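Local coordinates for protein cysteine hydrolase (Staphylococcus aureus, PDB 6KUA) that catalyses, as a nicotinamidase of the isochorismatase family, the hydrolysis of the amide of nicotinamide, giving nicotinic acid and ammonia, at residues A[6-11]-A[47-52]; A[51-56]-A[80-85]; A[102-107]-A[135-140]. All blocks are in the same frame, centred on the assembly; numbering follows the deposited sequence.

Interaction 1 (A[6-11]-A[47-52]); sequences LLVVDY and DHIFFL
Val8 and Phe51 lie side by side on neighbouring parallel strands, the two ends of a beta-alpha-beta crossover that runs through helix 32-44 in this isochorismatase alpha/beta fold. The strand axes approach to 4.8 Å with their directions 16° apart, and the pairing follows from the bonds: Leu6 and Val8 each both give and accept, linking His48 O, Phe50 N and O, and Leu52 N. The straightest is Val8 N to Phe50 O, 2.8 Å with 179° at the hydrogen.

Val8 shows how one face of the pair is filled. Its CB meets Phe51 CD2 at 3.8 Å. Val8 CG1, anti to the backbone N (chi1 -178°), lies 3.9 Å from the same atom, Phe51 CD2, while CG2 reaches Phe51 CE2 and, more loosely, Ile49 CG2. Leu6 CD2 also touches Ile49 CG2, so Leu6, Val8, Ile49 and Phe51 share this face.

On the opposite face Leu7 CB packs on Leu52 CD1 and Leu7 CD2 on Phe50 CB. Beyond the strand, Asp10, whose OD2 forms a salt bridge with Lys104, is anchored by its own backbone: Asp10 N donates to Leu52 O at 2.8 Å.

Interaction 2 (A[51-56]-A[80-85]); sequences FLMDLH and RELYGK. With ZN (zinc ion), chain I.
The Arg80 guanidinium lies against CB and the carbonyl carbon of His56: His56 C sits 3.7 Å above one face of the group, displaced toward its rim, and Arg80 NH1 comes to 3.4 Å from His56 CB. The other flat group, the Phe51 ring, is approached obliquely by Leu82, with Phe51 CD2 and Leu82 CD1 3.7 Å apart; the two side chains cross at about a right angle. Tyr90 makes an edge-to-face pair with this same ring.

Between these two ends stands Met53. Its chi2 of -75° bends SD out of an extended chain, and Met53 SD meets Leu82 CD2 at 3.7 Å. Leu82 CD1 thus meets the ring, and CD2 meets the sulfur while still touching Phe51 CD2. The Met53 methyl CE continues to Arg80 O, and Arg80 CD touches Asp54 O at 3.5 Å. Phe51, Met53 and Leu82 form apolar packing; the Arg80 end lies against backbone atoms and His56 CB without a hydrogen bond between the two segments.

His56 has a second role: its NE2 binds the zinc ion at 2.3 Å. Asp54 OD2 stands farther from the metal, at 3.1 Å. This pairing is consistent with the metal site of nicotinamidases, and Arg80 packs beside the ligand.

In the fold, the contact lays the loop before helix 84-93 against the end of strand 48-54. Phe51 also reaches Ile39 of helix 32-44 and Val86 of helix 84-93, and Met53 touches Phe101 of strand 99-104, the next strand of the sheet.

Interaction 3 (A[102-107]-A[135-140]); sequences IDKTRY and DICVLH
In Tyr107, chi1 of -49° puts CG anti to the carbonyl carbon, on the side of the start of helix 137-147, where the ring meets Ile136, Cys137 and His140. Lys104 is brought in by a bend at the tip of an otherwise extended chain: chi4 of 79° turns NZ toward the same helix end.

Three different approaches are made to the tyrosine ring. Ile136 CG2 lies over one face, 3.7 Å from the ring centroid and close to the normal, a CH-pi contact. Cys137 SG is at the edge instead, 5.0 Å from that centroid, a sulfur-aromatic contact. His140 forms an offset edge-to-face pair, the edge of Tyr107 pointing at the histidine face; the planes stand at 87°, and Tyr107 CD2 comes within 3.5 Å of His140 CE1. The polar ends of both rings look to the second subunit, Tyr107 OH bonding Ser177 O and His140 NE2 bonding His173 NE2 of that chain.

Within its own segment Lys104 NZ, above the carbonyl plane of Tyr107, donates to Tyr107 O at 3.0 Å, and it donates to Arg106 O at 3.1 Å. It also forms a salt bridge with Asp10 OD2. These bonds hold NZ 3.6 Å from Cys137 SG, so the loop that carries Tyr107 helps to position it.

Ile136 occupies the N-cap position and Cys137 opens the helix, where Asp10 also packs on its side chain. Asp10, Lys104 and Cys137 together are consistent with the Asp-Lys-Cys catalytic triad of the nicotinamidases and their isochorismatase-family relatives, the cysteine being the probable nucleophile.

Overall arrangement
Interaction 1 is the buried core of the sheet, held by backbone bonds and apolar side chains; interaction 2 is partly buried and runs from that core to the zinc ion, with no hydrogen bond between its two segments. Both use strand 48-54 and share Phe51, which touches partners in both. Interaction 3 is buried too, but partly by a second subunit, and its contacts are aromatic, sulfur and lysine NZ rather than strand pairing. The three converge at Asp10: its OD1 lies 2.8 Å from Asp54 N of interaction 2, and its OD2 lies 2.6 Å from Lys104 NZ of interaction 3. Strand 99-104 extends the same sheet, with Leu55 N 2.9 Å from Lys104 O.

Interaction 1 (A[6-11]-A[47-52])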
loop_
_atom_site.group_PDB
_atom_site.type_symbol
_atom_site.label_atom_id
_atom_site.label_comp_id
_atom_site.label_asym_id
_atom_site.label_seq_id
_atom_site.Cartn_x
_atom_site.Cartn_y
_atom_site.Cartn_z
ATOM N N LEU A 6 -10.364 11.958 -14.757
ATOM C CA LEU A 6 -10.144 13.281 -14.211
ATOM C C LEU A 6 -10.240 13.195 -12.694
ATOM O O LEU A 6 -11.213 12.650 -12.163
ATOM C CB LEU A 6 -11.179 14.265 -14.769
ATOM C CG LEU A 6 -11.119 15.690 -14.228
ATOM C CD1 LEU A 6 -9.850 16.381 -14.681
ATOM C CD2 LEU A 6 -12.333 16.467 -14.696
ATOM N N LEU A 7 -9.235 13.707 -12.001
ATOM C CA LEU A 7 -9.243 13.758 -10.542
ATOM C C LEU A 7 -9.396 15.210 -10.120
ATOM O O LEU A 7 -8.514 16.033 -10.401
ATOM C CB LEU A 7 -7.960 13.160 -9.954
ATOM C CG LEU A 7 -7.542 11.767 -10.432
ATOM C CD1 LEU A 7 -6.323 11.229 -9.659
ATOM C CD2 LEU A 7 -8.705 10.782 -10.351
ATOM N N VAL A 8 -10.504 15.520 -9.449
ATOM C CA VAL A 8 -10.792 16.871 -8.963
ATOM C C VAL A 8 -10.539 16.884 -7.464
ATOM O O VAL A 8 -11.330 16.341 -6.684
ATOM C CB VAL A 8 -12.224 17.306 -9.290
ATOM C CG1 VAL A 8 -12.468 18.741 -8.802
ATOM C CG2 VAL A 8 -12.462 17.175 -10.787
ATOM N N VAL A 9 -9.436 17.508 -7.061
ATOM C CA VAL A 9 -8.930 17.413 -5.693
ATOM C C VAL A 9 -9.383 18.627 -4.884
ATOM O O VAL A 9 -9.054 19.773 -5.219
ATOM C CB VAL A 9 -7.399 17.278 -5.681
ATOM C CG1 VAL A 9 -6.893 17.097 -4.261
ATOM C CG2 VAL A 9 -6.974 16.095 -6.551
ATOM N N ASP A 10 -10.166 18.354 -3.833
ATOM C CA ASP A 10 -10.470 19.289 -2.739
ATOM C C ASP A 10 -10.965 20.656 -3.209
ATOM O O ASP A 10 -10.587 21.697 -2.662
ATOM C CB ASP A 10 -9.259 19.445 -1.821
ATOM C CG ASP A 10 -9.168 18.328 -0.824
ATOM O OD1 ASP A 10 -10.183 18.071 -0.137
ATOM O OD2 ASP A 10 -8.101 17.683 -0.743
ATOM N N TYR A 11 -11.861 20.664 -4.196
ATOM C CA TYR A 11 -12.399 21.930 -4.697
ATOM C C TYR A 11 -13.666 22.322 -3.933
ATOM O O TYR A 11 -14.750 22.463 -4.492
ATOM C CB TYR A 11 -12.665 21.845 -6.192
ATOM C CG TYR A 11 -12.679 23.214 -6.808
ATOM C CD1 TYR A 11 -11.498 23.912 -6.993
ATOM C CD2 TYR A 11 -13.876 23.834 -7.148
ATOM C CE1 TYR A 11 -11.493 25.173 -7.532
ATOM C CE2 TYR A 11 -13.891 25.107 -7.685
ATOM C CZ TYR A 11 -12.694 25.769 -7.875
ATOM O OH TYR A 11 -12.683 27.022 -8.421
ATOM N N ASP A 47 -15.959 9.517 -20.004
ATOM C CA ASP A 47 -14.790 9.194 -19.204
ATOM C C ASP A 47 -15.090 9.409 -17.722
ATOM O O ASP A 47 -16.038 10.097 -17.340
ATOM C CB ASP A 47 -13.598 10.047 -19.624
ATOM C CG ASP A 47 -13.029 9.634 -20.979
ATOM O OD1 ASP A 47 -13.099 8.435 -21.324
ATOM O OD2 ASP A 47 -12.506 10.512 -21.702
ATOM N N HIS A 48 -14.270 8.807 -16.874
ATOM C CA HIS A 48 -14.572 8.777 -15.458
ATOM C C HIS A 48 -14.022 10.008 -14.757
ATOM O O HIS A 48 -12.923 10.472 -15.060
ATOM C CB HIS A 48 -14.023 7.495 -14.841
ATOM C CG HIS A 48 -14.780 6.287 -15.273
ATOM N ND1 HIS A 48 -15.946 5.884 -14.654
ATOM C CD2 HIS A 48 -14.586 5.433 -16.313
ATOM C CE1 HIS A 48 -16.417 4.814 -15.271
ATOM N NE2 HIS A 48 -15.612 4.523 -16.282
ATOM N N ILE A 49 -14.809 10.540 -13.825
ATOM C CA ILE A 49 -14.465 11.736 -13.069
ATOM C C ILE A 49 -14.599 11.408 -11.592
ATOM O O ILE A 49 -15.654 10.942 -11.148
ATOM C CB ILE A 49 -15.363 12.935 -13.430
ATOM C CG1 ILE A 49 -15.355 13.181 -14.941
ATOM C CG2 ILE A 49 -14.878 14.168 -12.711
ATOM C CD1 ILE A 49 -16.694 13.579 -15.505
ATOM N N PHE A 50 -13.537 11.672 -10.832
ATOM C CA PHE A 50 -13.492 11.390 -9.402
ATOM C C PHE A 50 -13.351 12.713 -8.668
ATOM O O PHE A 50 -12.397 13.462 -8.913
ATOM C CB PHE A 50 -12.338 10.445 -9.057
ATOM C CG PHE A 50 -12.429 9.098 -9.724
ATOM C CD1 PHE A 50 -12.130 8.950 -11.073
ATOM C CD2 PHE A 50 -12.794 7.970 -8.991
ATOM C CE1 PHE A 50 -12.215 7.704 -11.702
ATOM C CE2 PHE A 50 -12.877 6.710 -9.602
ATOM C CZ PHE A 50 -12.587 6.573 -10.954
ATOM N N PHE A 51 -14.319 13.017 -7.800
ATOM C CA PHE A 51 -14.232 14.157 -6.901
ATOM C C PHE A 51 -13.695 13.662 -5.561
ATOM O O PHE A 51 -14.332 12.831 -4.904
ATOM C CB PHE A 51 -15.597 14.836 -6.750
ATOM C CG PHE A 51 -16.104 15.468 -8.025
ATOM C CD1 PHE A 51 -16.797 14.718 -8.955
ATOM C CD2 PHE A 51 -15.869 16.810 -8.293
ATOM C CE1 PHE A 51 -17.263 15.299 -10.146
ATOM C CE2 PHE A 51 -16.322 17.393 -9.456
ATOM C CZ PHE A 51 -17.023 16.639 -10.389
ATOM N N LEU A 52 -12.503 14.130 -5.194
ATOM C CA LEU A 52 -11.786 13.664 -4.012
ATOM C C LEU A 52 -11.808 14.761 -2.958
ATOM O O LEU A 52 -11.357 15.880 -3.220
ATOM C CB LEU A 52 -10.353 13.283 -4.366
ATOM C CG LEU A 52 -10.378 12.033 -5.238
ATOM C CD1 LEU A 52 -9.581 12.244 -6.518
ATOM C CD2 LEU A 52 -9.862 10.855 -4.436
#

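Interaction 2 (A[51-56]-A[80-85])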
loop_
_atom_site.group_PDB
_atom_site.type_symbol
_atom_site.label_atom_id
_atom_site.label_comp_id
_atom_site.label_asym_id
_atom_site.label_seq_id
_atom_site.Cartn_x
_atom_site.Cartn_y
_atom_site.Cartn_z
ATOM N N PHE A 51 -14.319 13.017 -7.800
ATOM C CA PHE A 51 -14.232 14.157 -6.901
ATOM C C PHE A 51 -13.695 13.662 -5.561
ATOM O O PHE A 51 -14.332 12.831 -4.904
ATOM C CB PHE A 51 -15.597 14.836 -6.750
ATOM C CG PHE A 51 -16.104 15.468 -8.025
ATOM C CD1 PHE A 51 -16.797 14.718 -8.955
ATOM C CD2 PHE A 51 -15.869 16.810 -8.293
ATOM C CE1 PHE A 51 -17.263 15.299 -10.146
ATOM C CE2 PHE A 51 -16.322 17.393 -9.456
ATOM C CZ PHE A 51 -17.023 16.639 -10.389
ATOM N N LEU A 52 -12.503 14.130 -5.194
ATOM C CA LEU A 52 -11.786 13.664 -4.012
ATOM C C LEU A 52 -11.808 14.761 -2.958
ATOM O O LEU A 52 -11.357 15.880 -3.220
ATOM C CB LEU A 52 -10.353 13.283 -4.366
ATOM C CG LEU A 52 -10.378 12.033 -5.238
ATOM C CD1 LEU A 52 -9.581 12.244 -6.518
ATOM C CD2 LEU A 52 -9.862 10.855 -4.436
ATOM N N MET A 53 -12.316 14.436 -1.765
ATOM C CA MET A 53 -12.641 15.456 -0.773
ATOM C C MET A 53 -12.190 15.067 0.627
ATOM O O MET A 53 -12.559 14.004 1.131
ATOM C CB MET A 53 -14.147 15.726 -0.764
ATOM C CG MET A 53 -14.656 16.268 -2.090
ATOM S SD MET A 53 -14.188 17.991 -2.304
ATOM C CE MET A 53 -14.253 18.505 -0.597
ATOM N N ASP A 54 -11.404 15.944 1.242
ATOM C CA ASP A 54 -11.041 15.829 2.647
ATOM C C ASP A 54 -12.261 15.535 3.509
ATOM O O ASP A 54 -13.277 16.233 3.440
ATOM C CB ASP A 54 -10.381 17.131 3.116
ATOM C CG ASP A 54 -8.879 16.997 3.289
ATOM O OD1 ASP A 54 -8.424 15.886 3.672
ATOM O OD2 ASP A 54 -8.157 17.996 3.036
ATOM N N LEU A 55 -12.161 14.471 4.297
ATOM C CA LEU A 55 -13.164 14.142 5.297
ATOM C C LEU A 55 -12.725 14.744 6.622
ATOM O O LEU A 55 -11.554 14.633 6.994
ATOM C CB LEU A 55 -13.322 12.625 5.425
ATOM C CG LEU A 55 -14.520 12.150 6.250
ATOM C CD1 LEU A 55 -15.700 13.075 6.031
ATOM C CD2 LEU A 55 -14.895 10.714 5.923
ATOM N N HIS A 56 -13.648 15.397 7.318
ATOM C CA HIS A 56 -13.367 15.869 8.674
ATOM C C HIS A 56 -14.624 15.919 9.535
ATOM O O HIS A 56 -14.655 15.345 10.624
ATOM C CB HIS A 56 -12.707 17.242 8.635
ATOM C CG HIS A 56 -11.245 17.196 8.324
ATOM N ND1 HIS A 56 -10.364 16.386 9.008
ATOM C CD2 HIS A 56 -10.511 17.849 7.393
ATOM C CE1 HIS A 56 -9.148 16.548 8.518
ATOM N NE2 HIS A 56 -9.210 17.432 7.537
ATOM N N ARG A 80 -17.790 21.668 3.324
ATOM C CA ARG A 80 -17.224 20.578 2.539
ATOM C C ARG A 80 -18.017 20.294 1.263
ATOM O O ARG A 80 -17.807 19.248 0.634
ATOM C CB ARG A 80 -17.108 19.307 3.396
ATOM C CG ARG A 80 -15.712 19.116 4.031
ATOM C CD ARG A 80 -15.698 18.112 5.195
ATOM N NE ARG A 80 -15.143 18.683 6.427
ATOM C CZ ARG A 80 -15.850 18.925 7.533
ATOM N NH1 ARG A 80 -15.261 19.451 8.601
ATOM N NH2 ARG A 80 -17.149 18.643 7.576
ATOM N N GLU A 81 -18.910 21.198 0.867
ATOM C CA GLU A 81 -19.582 21.097 -0.419
ATOM C C GLU A 81 -18.679 21.626 -1.527
ATOM O O GLU A 81 -17.854 22.518 -1.312
ATOM C CB GLU A 81 -20.888 21.887 -0.411
ATOM C CG GLU A 81 -21.966 21.301 0.480
ATOM C CD GLU A 81 -23.293 22.027 0.342
ATOM O OE1 GLU A 81 -24.203 21.763 1.159
ATOM O OE2 GLU A 81 -23.425 22.864 -0.581
ATOM N N LEU A 82 -18.858 21.085 -2.728
ATOM C CA LEU A 82 -18.065 21.542 -3.861
ATOM C C LEU A 82 -18.364 23.008 -4.164
ATOM O O LEU A 82 -19.478 23.496 -3.972
ATOM C CB LEU A 82 -18.334 20.669 -5.087
ATOM C CG LEU A 82 -17.829 19.224 -4.987
ATOM C CD1 LEU A 82 -18.446 18.362 -6.072
ATOM C CD2 LEU A 82 -16.318 19.169 -5.078
ATOM N N TYR A 83 -17.352 23.712 -4.645
ATOM C CA TYR A 83 -17.442 25.152 -4.809
ATOM C C TYR A 83 -18.117 25.530 -6.125
ATOM O O TYR A 83 -17.774 24.999 -7.183
ATOM C CB TYR A 83 -16.047 25.772 -4.750
ATOM C CG TYR A 83 -16.062 27.263 -4.936
ATOM C CD1 TYR A 83 -16.407 28.101 -3.883
ATOM C CD2 TYR A 83 -15.760 27.833 -6.158
ATOM C CE1 TYR A 83 -16.439 29.466 -4.036
ATOM C CE2 TYR A 83 -15.791 29.202 -6.329
ATOM C CZ TYR A 83 -16.135 30.015 -5.256
ATOM O OH TYR A 83 -16.169 31.384 -5.391
ATOM N N GLY A 84 -19.077 26.452 -6.045
ATOM C CA GLY A 84 -19.463 27.282 -7.180
ATOM C C GLY A 84 -20.041 26.505 -8.341
ATOM O O GLY A 84 -20.857 25.594 -8.172
ATOM N N LYS A 85 -19.612 26.877 -9.550
ATOM C CA LYS A 85 -20.085 26.198 -10.753
ATOM C C LYS A 85 -19.686 24.726 -10.781
ATOM O O LYS A 85 -20.392 23.908 -11.382
ATOM C CB LYS A 85 -19.563 26.900 -12.000
ATOM C CG LYS A 85 -20.038 28.336 -12.140
ATOM C CD LYS A 85 -19.375 29.008 -13.334
ATOM C CE LYS A 85 -19.451 30.523 -13.220
ATOM N NZ LYS A 85 -18.578 31.183 -14.232
HETATM ZN ZN ZN I . -7.975 18.670 6.069
#

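Interaction 3 (A[102-107]-A[135-140])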
loop_
_atom_site.group_PDB
_atom_site.type_symbol
_atom_site.label_atom_id
_atom_site.label_comp_id
_atom_site.label_asym_id
_atom_site.label_seq_id
_atom_site.Cartn_x
_atom_site.Cartn_y
_atom_site.Cartn_z
ATOM N N ILE A 102 -15.254 10.425 -3.501
ATOM C CA ILE A 102 -14.401 9.607 -2.651
ATOM C C ILE A 102 -13.944 10.483 -1.494
ATOM O O ILE A 102 -13.391 11.563 -1.726
ATOM C CB ILE A 102 -13.197 9.058 -3.437
ATOM C CG1 ILE A 102 -13.667 8.032 -4.476
ATOM C CG2 ILE A 102 -12.142 8.472 -2.503
ATOM C CD1 ILE A 102 -12.550 7.266 -5.103
ATOM N N ASP A 103 -14.209 10.040 -0.258
ATOM C CA ASP A 103 -13.670 10.690 0.935
ATOM C C ASP A 103 -12.242 10.228 1.183
ATOM O O ASP A 103 -11.933 9.039 1.066
ATOM C CB ASP A 103 -14.498 10.361 2.183
ATOM C CG ASP A 103 -15.945 10.770 2.066
ATOM O OD1 ASP A 103 -16.238 11.905 1.613
ATOM O OD2 ASP A 103 -16.797 9.948 2.462
ATOM N N LYS A 104 -11.374 11.165 1.536
ATOM C CA LYS A 104 -9.983 10.853 1.829
ATOM C C LYS A 104 -9.613 11.442 3.183
ATOM O O LYS A 104 -10.223 12.413 3.633
ATOM C CB LYS A 104 -9.029 11.384 0.737
ATOM C CG LYS A 104 -8.987 12.899 0.567
ATOM C CD LYS A 104 -8.137 13.248 -0.646
ATOM C CE LYS A 104 -8.061 14.741 -0.911
ATOM N NZ LYS A 104 -7.099 15.440 -0.026
ATOM N N THR A 105 -8.635 10.816 3.848
ATOM C CA THR A 105 -8.236 11.217 5.191
ATOM C C THR A 105 -6.879 11.913 5.236
ATOM O O THR A 105 -6.538 12.497 6.269
ATOM C CB THR A 105 -8.232 10.001 6.146
ATOM O OG1 THR A 105 -7.343 8.973 5.668
ATOM C CG2 THR A 105 -9.656 9.414 6.296
ATOM N N ARG A 106 -6.098 11.869 4.162
ATOM C CA ARG A 106 -4.833 12.597 4.072
ATOM C C ARG A 106 -4.858 13.468 2.824
ATOM O O ARG A 106 -5.823 13.456 2.052
ATOM C CB ARG A 106 -3.629 11.640 4.053
ATOM C CG ARG A 106 -3.437 10.768 5.320
ATOM C CD ARG A 106 -3.141 11.579 6.591
ATOM N NE ARG A 106 -2.988 10.727 7.781
ATOM C CZ ARG A 106 -3.966 10.448 8.651
ATOM N NH1 ARG A 106 -3.726 9.661 9.696
ATOM N NH2 ARG A 106 -5.193 10.950 8.487
ATOM N N TYR A 107 -3.785 14.240 2.626
ATOM C CA TYR A 107 -3.674 15.037 1.404
ATOM C C TYR A 107 -3.727 14.152 0.161
ATOM O O TYR A 107 -4.376 14.503 -0.832
ATOM C CB TYR A 107 -2.371 15.837 1.397
ATOM C CG TYR A 107 -2.064 16.634 2.656
ATOM C CD1 TYR A 107 -2.917 17.632 3.105
ATOM C CD2 TYR A 107 -0.895 16.398 3.373
ATOM C CE1 TYR A 107 -2.623 18.364 4.259
ATOM C CE2 TYR A 107 -0.582 17.122 4.512
ATOM C CZ TYR A 107 -1.446 18.105 4.946
ATOM O OH TYR A 107 -1.129 18.815 6.081
ATOM N N ASP A 135 0.864 22.421 -4.471
ATOM C CA ASP A 135 2.021 21.865 -3.786
ATOM C C ASP A 135 1.648 21.121 -2.506
ATOM O O ASP A 135 2.538 20.822 -1.700
ATOM C CB ASP A 135 3.046 22.975 -3.486
ATOM C CG ASP A 135 2.463 24.086 -2.606
ATOM O OD1 ASP A 135 1.280 24.446 -2.796
ATOM O OD2 ASP A 135 3.171 24.595 -1.716
ATOM N N ILE A 136 0.364 20.806 -2.294
ATOM C CA ILE A 136 -0.022 19.944 -1.172
ATOM C C ILE A 136 -0.833 18.754 -1.694
ATOM O O ILE A 136 -0.260 17.731 -2.078
ATOM C CB ILE A 136 -0.778 20.735 -0.082
ATOM C CG1 ILE A 136 -0.031 22.046 0.204
ATOM C CG2 ILE A 136 -0.900 19.915 1.208
ATOM C CD1 ILE A 136 -0.616 22.900 1.280
ATOM N N CYS A 137 -2.172 18.859 -1.707
ATOM C CA CYS A 137 -3.004 17.707 -2.071
ATOM C C CYS A 137 -2.774 17.259 -3.509
ATOM O O CYS A 137 -2.741 16.054 -3.792
ATOM C CB CYS A 137 -4.479 18.034 -1.853
ATOM S SG CYS A 137 -4.844 18.200 -0.105
ATOM N N VAL A 138 -2.654 18.209 -4.434
ATOM C CA VAL A 138 -2.347 17.861 -5.817
ATOM C C VAL A 138 -0.995 17.156 -5.900
ATOM O O VAL A 138 -0.856 16.099 -6.534
ATOM C CB VAL A 138 -2.381 19.127 -6.684
ATOM C CG1 VAL A 138 -1.917 18.816 -8.085
ATOM C CG2 VAL A 138 -3.797 19.748 -6.655
ATOM N N LEU A 139 0.022 17.735 -5.253
ATOM C CA LEU A 139 1.370 17.167 -5.288
ATOM C C LEU A 139 1.390 15.757 -4.708
ATOM O O LEU A 139 1.926 14.826 -5.320
ATOM C CB LEU A 139 2.339 18.076 -4.510
ATOM C CG LEU A 139 3.694 17.449 -4.140
ATOM C CD1 LEU A 139 4.583 17.380 -5.361
ATOM C CD2 LEU A 139 4.413 18.216 -3.000
ATOM N N HIS A 140 0.818 15.586 -3.510
ATOM C CA HIS A 140 0.797 14.268 -2.882
ATOM C C HIS A 140 0.027 13.266 -3.736
ATOM O O HIS A 140 0.432 12.104 -3.859
ATOM C CB HIS A 140 0.192 14.355 -1.479
ATOM C CG HIS A 140 1.066 15.055 -0.476
ATOM N ND1 HIS A 140 1.114 14.682 0.850
ATOM C CD2 HIS A 140 1.904 16.117 -0.596
ATOM C CE1 HIS A 140 1.943 15.479 1.505
ATOM N NE2 HIS A 140 2.441 16.353 0.652
#